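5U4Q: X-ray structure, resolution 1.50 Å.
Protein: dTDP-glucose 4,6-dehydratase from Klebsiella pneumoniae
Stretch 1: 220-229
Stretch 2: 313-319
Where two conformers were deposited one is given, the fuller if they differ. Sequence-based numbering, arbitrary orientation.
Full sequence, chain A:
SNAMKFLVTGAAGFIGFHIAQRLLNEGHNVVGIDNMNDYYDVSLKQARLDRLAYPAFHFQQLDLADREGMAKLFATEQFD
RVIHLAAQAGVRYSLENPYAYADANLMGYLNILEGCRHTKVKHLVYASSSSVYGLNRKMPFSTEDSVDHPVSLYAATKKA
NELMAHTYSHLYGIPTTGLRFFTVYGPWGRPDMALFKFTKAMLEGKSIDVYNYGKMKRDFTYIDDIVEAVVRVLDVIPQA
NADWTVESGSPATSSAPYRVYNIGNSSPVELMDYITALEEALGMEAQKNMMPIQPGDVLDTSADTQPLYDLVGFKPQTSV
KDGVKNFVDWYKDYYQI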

ATOM      1  N   PHE A 220     -11.268 -13.785 -18.418  1.00 19.87           N
ATOM      2  CA  PHE A 220     -10.410 -13.378 -19.522  1.00 18.15           C
ATOM      3  C   PHE A 220     -11.198 -12.392 -20.397  1.00 16.31           C
ATOM      4  O   PHE A 220     -12.304 -12.709 -20.865  1.00 17.12           O
ATOM      5  CB  PHE A 220     -10.043 -14.596 -20.415  1.00 20.00           C
ATOM      6  CG  PHE A 220      -8.832 -15.394 -19.978  1.00 19.95           C
ATOM      7  CD1 PHE A 220      -8.596 -15.714 -18.656  1.00 23.79           C
ATOM      8  CD2 PHE A 220      -7.984 -15.944 -20.943  1.00 21.45           C
ATOM      9  CE1 PHE A 220      -7.502 -16.508 -18.299  1.00 24.99           C
ATOM     10  CE2 PHE A 220      -6.891 -16.731 -20.595  1.00 25.55           C
ATOM     11  CZ  PHE A 220      -6.660 -17.028 -19.274  1.00 23.43           C
ATOM     12  N   THR A 221     -10.617 -11.221 -20.653  1.00 13.87           N
ATOM     13  CA  THR A 221     -11.233 -10.230 -21.515  1.00 14.67           C
ATOM     14  C   THR A 221     -10.317  -9.918 -22.676  1.00 13.99           C
ATOM     15  O   THR A 221      -9.126  -9.694 -22.477  1.00 14.35           O
ATOM     16  CB  THR A 221     -11.548  -8.912 -20.783  1.00 15.11           C
ATOM     17  OG1 THR A 221     -12.330  -9.178 -19.640  1.00 16.58           O
ATOM     18  CG2 THR A 221     -12.320  -7.971 -21.674  1.00 16.37           C
ATOM     19  N   TYR A 222     -10.883  -9.938 -23.885  1.00 14.15           N
ATOM     20  CA  TYR A 222     -10.119  -9.605 -25.088  1.00 13.06           C
ATOM     21  C   TYR A 222      -9.633  -8.144 -25.053  1.00 12.87           C
ATOM     22  O   TYR A 222     -10.375  -7.234 -24.650  1.00 14.05           O
ATOM     23  CB  TYR A 222     -10.935  -9.914 -26.342  1.00 13.74           C
ATOM     24  CG  TYR A 222     -10.138  -9.739 -27.601  1.00 13.67           C
ATOM     25  CD1 TYR A 222      -9.116 -10.633 -27.916  1.00 13.27           C
ATOM     26  CD2 TYR A 222     -10.373  -8.686 -28.471  1.00 14.26           C
ATOM     27  CE1 TYR A 222      -8.346 -10.480 -29.052  1.00 13.93           C
ATOM     28  CE2 TYR A 222      -9.615  -8.540 -29.617  1.00 15.44           C
ATOM     29  CZ  TYR A 222      -8.583  -9.418 -29.889  1.00 14.18           C
ATOM     30  OH  TYR A 222      -7.816  -9.258 -31.049  1.00 16.51           O
ATOM     31  N   ILE A 223      -8.395  -7.958 -25.482  1.00 12.18           N
ATOM     32  CA  ILE A 223      -7.760  -6.636 -25.410  1.00 13.19           C
ATOM     33  C   ILE A 223      -8.591  -5.508 -26.020  1.00 13.25           C
ATOM     34  O   ILE A 223      -8.696  -4.452 -25.413  1.00 14.35           O
ATOM     35  CB  ILE A 223      -6.312  -6.680 -25.993  1.00 13.52           C
ATOM     36  CG1 ILE A 223      -5.618  -5.323 -25.831  1.00 13.33           C
ATOM     37  CG2 ILE A 223      -6.287  -7.139 -27.443  1.00 13.81           C
ATOM     38  CD1 ILE A 223      -5.403  -4.871 -24.395  1.00 13.74           C
ATOM     39  N   ASP A 224      -9.216  -5.714 -27.174  1.00 13.65           N
ATOM     40  CA  ASP A 224      -9.983  -4.606 -27.767  1.00 14.65           C
ATOM     41  C   ASP A 224     -11.141  -4.149 -26.885  1.00 13.82           C
ATOM     42  O   ASP A 224     -11.481  -2.955 -26.875  1.00 14.93           O
ATOM     43  CB  ASP A 224     -10.508  -4.944 -29.156  1.00 14.79           C
ATOM     44  CG  ASP A 224      -9.423  -5.028 -30.221  1.00 18.20           C
ATOM     45  OD1 ASP A 224      -8.232  -4.857 -29.939  1.00 20.12           O
ATOM     46  OD2 ASP A 224      -9.803  -5.300 -31.384  1.00 22.33           O
ATOM     47  N   ASP A 225     -11.759  -5.088 -26.162  1.00 13.19           N
ATOM     48  CA  ASP A 225     -12.850  -4.762 -25.247  1.00 13.98           C
ATOM     49  C   ASP A 225     -12.313  -3.948 -24.067  1.00 16.01           C
ATOM     50  O   ASP A 225     -12.954  -2.990 -23.642  1.00 15.37           O
ATOM     51  CB  ASP A 225     -13.564  -6.039 -24.807  1.00 14.44           C
ATOM     52  CG  ASP A 225     -14.310  -6.691 -25.926  1.00 17.78           C
ATOM     53  OD1 ASP A 225     -14.915  -5.956 -26.741  1.00 24.23           O
ATOM     54  OD2 ASP A 225     -14.386  -7.929 -25.923  1.00 17.85           O
ATOM     55  N   ILE A 226     -11.143  -4.318 -23.542  1.00 14.48           N
ATOM     56  CA  ILE A 226     -10.502  -3.528 -22.485  1.00 13.85           C
ATOM     57  C   ILE A 226     -10.207  -2.108 -22.992  1.00 14.79           C
ATOM     58  O   ILE A 226     -10.488  -1.119 -22.303  1.00 14.86           O
ATOM     59  CB  ILE A 226      -9.177  -4.184 -22.018  1.00 14.28           C
ATOM     60  CG1 ILE A 226      -9.459  -5.523 -21.283  1.00 15.61           C
ATOM     61  CG2 ILE A 226      -8.335  -3.235 -21.156  1.00 14.82           C
ATOM     62  CD1 ILE A 226     -10.250  -5.413 -19.985  1.00 16.79           C
ATOM     63  N   VAL A 227      -9.659  -2.005 -24.181  1.00 13.47           N
ATOM     64  CA  VAL A 227      -9.298  -0.698 -24.747  1.00 14.64           C
ATOM     65  C   VAL A 227     -10.525   0.202 -24.868  1.00 14.81           C
ATOM     66  O   VAL A 227     -10.478   1.369 -24.473  1.00 14.25           O
ATOM     67  CB  VAL A 227      -8.626  -0.855 -26.115  1.00 15.09           C
ATOM     68  CG1 VAL A 227      -8.521   0.487 -26.846  1.00 17.00           C
ATOM     69  CG2 VAL A 227      -7.262  -1.499 -25.974  1.00 16.52           C
ATOM     70  N   GLU A 228     -11.623  -0.332 -25.380  1.00 14.79           N
ATOM     71  CA  GLU A 228     -12.838   0.469 -25.534  1.00 14.51           C
ATOM     72  C   GLU A 228     -13.289   1.002 -24.175  1.00 15.33           C
ATOM     73  O   GLU A 228     -13.618   2.187 -24.060  1.00 14.41           O
ATOM     74  CB  GLU A 228     -13.945  -0.363 -26.195  1.00 16.91           C
ATOM     75  CG  GLU A 228     -15.218   0.414 -26.474  1.00 20.55           C
ATOM     76  CD  GLU A 228     -15.019   1.571 -27.432  1.00 24.94           C
ATOM     77  OE1 GLU A 228     -14.162   1.476 -28.328  1.00 27.55           O
ATOM     78  OE2 GLU A 228     -15.759   2.577 -27.303  1.00 28.79           O
ATOM     79  N   ALA A 229     -13.288   0.140 -23.158  1.00 15.57           N
ATOM     80  CA  ALA A 229     -13.715   0.564 -21.814  1.00 15.75           C
ATOM     81  C   ALA A 229     -12.804   1.629 -21.220  1.00 15.07           C
ATOM     82  O   ALA A 229     -13.263   2.631 -20.644  1.00 15.61           O
ATOM     83  CB  ALA A 229     -13.755  -0.624 -20.891  1.00 16.09           C
TER
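Stretch 2, residues 313-319: GFKPQTS

Stretch 2 lies along the start of a helix as an irregular segment, neither helix nor strand, and runs against it: Thr 318 is level with Tyr 222, Pro 316 with Asp 225 and Phe 314 with Ala 229, the CA atoms of Pro 316 and Asp 225 coming within 5.1 Å. Gly 313, with positive phi, leads out of a preceding helix; Phe 314 to Pro 316 are extended, Gln 317 turns to phi/psi -109/-12, and Ser 319 caps the next helix.

The polar rule is one carboxylate reading two consecutive amides. Asp 225, on the first turn of the helix with chi1 in m, points toward stretch 2. Asp 225 OD1 accepts from Gln 317 N at 3.2 Å, nearly straight at 176°, and Asp 225 OD2 accepts from Thr 318 N at 3.0 Å. Thr 318 OG1 lies 3.1 Å from the same Asp 225 OD2. The turn at Gln 317 lets both N-H groups face the acid.

Water extends this network. Water 1 accepts from Tyr 222 N at 2.9 Å, donates to Asp 225 OD2 at 2.9 Å, and makes a weak bond to Thr 318 O at 3.4 Å, tying the N-cap residue of the helix to the loop.

The apolar rule is a ring laid under an aliphatic methylene. Phe 314, chi1 t, points toward the helix, and Glu 228 CG sits over one face, 3.5 Å from the centroid of the Phe 314 ring and 7° off its normal, a CH-pi contact. Asp 225 OD1 meets the ring edge, 3.6 Å from Phe 314 CZ. Glu 228 thus offers its methylene here while its carboxylate is hydrogen-bonded elsewhere in the structure. Pro 316 adds packing, Pro 316 CB lying 3.6 Å from Asp 225 OD2 and Pro 316 CG 4.3 Å from Thr 221 CG2.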

ATOM      1  N   GLY A 313     -21.623   2.479 -20.625  0.50 23.75           N
ATOM      2  CA  GLY A 313     -22.561   1.949 -21.617  0.50 25.31           C
ATOM      3  C   GLY A 313     -21.911   1.070 -22.670  0.50 25.93           C
ATOM      4  O   GLY A 313     -22.197   1.195 -23.867  0.50 26.61           O
ATOM      5  N   PHE A 314     -21.034   0.177 -22.223  0.50 23.93           N
ATOM      6  CA  PHE A 314     -20.351  -0.778 -23.117  0.50 23.85           C
ATOM      7  C   PHE A 314     -19.976  -2.039 -22.351  0.50 23.29           C
ATOM      8  O   PHE A 314     -19.506  -1.964 -21.218  0.50 24.05           O
ATOM      9  CB  PHE A 314     -19.086  -0.163 -23.716  0.50 23.79           C
ATOM     10  CG  PHE A 314     -18.263  -1.124 -24.539  0.50 23.43           C
ATOM     11  CD1 PHE A 314     -18.532  -1.316 -25.887  0.50 22.66           C
ATOM     12  CD2 PHE A 314     -17.208  -1.818 -23.969  0.50 23.74           C
ATOM     13  CE1 PHE A 314     -17.772  -2.191 -26.647  0.50 23.35           C
ATOM     14  CE2 PHE A 314     -16.430  -2.686 -24.728  0.50 22.46           C
ATOM     15  CZ  PHE A 314     -16.724  -2.884 -26.064  0.50 22.26           C
ATOM     16  N   LYS A 315     -20.180  -3.201 -22.974  0.50 23.04           N
ATOM     17  CA  LYS A 315     -19.800  -4.484 -22.376  0.50 24.09           C
ATOM     18  C   LYS A 315     -18.912  -5.251 -23.373  0.50 22.17           C
ATOM     19  O   LYS A 315     -18.933  -4.946 -24.569  0.50 22.01           O
ATOM     20  CB  LYS A 315     -21.035  -5.329 -22.043  0.50 25.49           C
ATOM     21  CG  LYS A 315     -21.946  -5.591 -23.242  0.50 27.61           C
ATOM     22  CD  LYS A 315     -23.137  -6.474 -22.889  0.50 27.64           C
ATOM     23  CE  LYS A 315     -24.025  -6.741 -24.104  0.50 28.40           C
ATOM     24  NZ  LYS A 315     -25.089  -7.760 -23.861  0.50 30.16           N
ATOM     25  N   PRO A 316     -18.154  -6.257 -22.892  1.00 24.43           N
ATOM     26  CA  PRO A 316     -17.270  -6.918 -23.880  1.00 22.06           C
ATOM     27  C   PRO A 316     -18.062  -7.632 -24.969  1.00 24.16           C
ATOM     28  O   PRO A 316     -19.080  -8.255 -24.679  1.00 25.72           O
ATOM     29  CB  PRO A 316     -16.502  -7.940 -23.041  1.00 24.42           C
ATOM     30  CG  PRO A 316     -16.543  -7.418 -21.655  1.00 26.89           C
ATOM     31  CD  PRO A 316     -17.836  -6.686 -21.516  1.00 25.47           C
ATOM     32  N   GLN A 317     -17.618  -7.488 -26.203  1.00 19.04           N
ATOM     33  CA  GLN A 317     -18.315  -8.070 -27.339  1.00 23.00           C
ATOM     34  C   GLN A 317     -17.586  -9.255 -27.977  1.00 19.37           C
ATOM     35  O   GLN A 317     -18.184  -9.940 -28.809  1.00 21.99           O
ATOM     36  CB  GLN A 317     -18.479  -6.997 -28.435  1.00 28.87           C
ATOM     37  CG  GLN A 317     -19.208  -5.726 -28.010  1.00 37.64           C
ATOM     38  CD  GLN A 317     -19.180  -4.629 -29.072  1.00 47.53           C
ATOM     39  OE1 GLN A 317     -18.541  -4.765 -30.126  1.00 53.96           O
ATOM     40  NE2 GLN A 317     -19.873  -3.525 -28.793  1.00 54.99           N
ATOM     41  N   THR A 318     -16.323  -9.499 -27.624  1.00 17.09           N
ATOM     42  CA  THR A 318     -15.538 -10.506 -28.330  1.00 16.44           C
ATOM     43  C   THR A 318     -15.701 -11.884 -27.743  1.00 16.48           C
ATOM     44  O   THR A 318     -15.485 -12.077 -26.548  1.00 18.03           O
ATOM     45  CB  THR A 318     -14.040 -10.152 -28.319  1.00 18.07           C
ATOM     46  OG1 THR A 318     -13.874  -8.824 -28.803  1.00 19.69           O
ATOM     47  CG2 THR A 318     -13.220 -11.127 -29.228  1.00 17.10           C
ATOM     48  N   SER A 319     -16.110 -12.843 -28.577  1.00 16.53           N
ATOM     49  CA  SER A 319     -16.216 -14.226 -28.129  1.00 17.85           C
ATOM     50  C   SER A 319     -14.843 -14.851 -27.970  1.00 17.23           C
ATOM     51  O   SER A 319     -13.861 -14.400 -28.549  1.00 16.96           O
ATOM     52  CB  SER A 319     -16.982 -15.083 -29.156  1.00 18.54           C
ATOM     53  OG  SER A 319     -16.319 -15.090 -30.406  1.00 20.18           O
TER
HETATM   54  O   HOH W   1     -13.722 -10.224 -24.317  1.00 17.82           O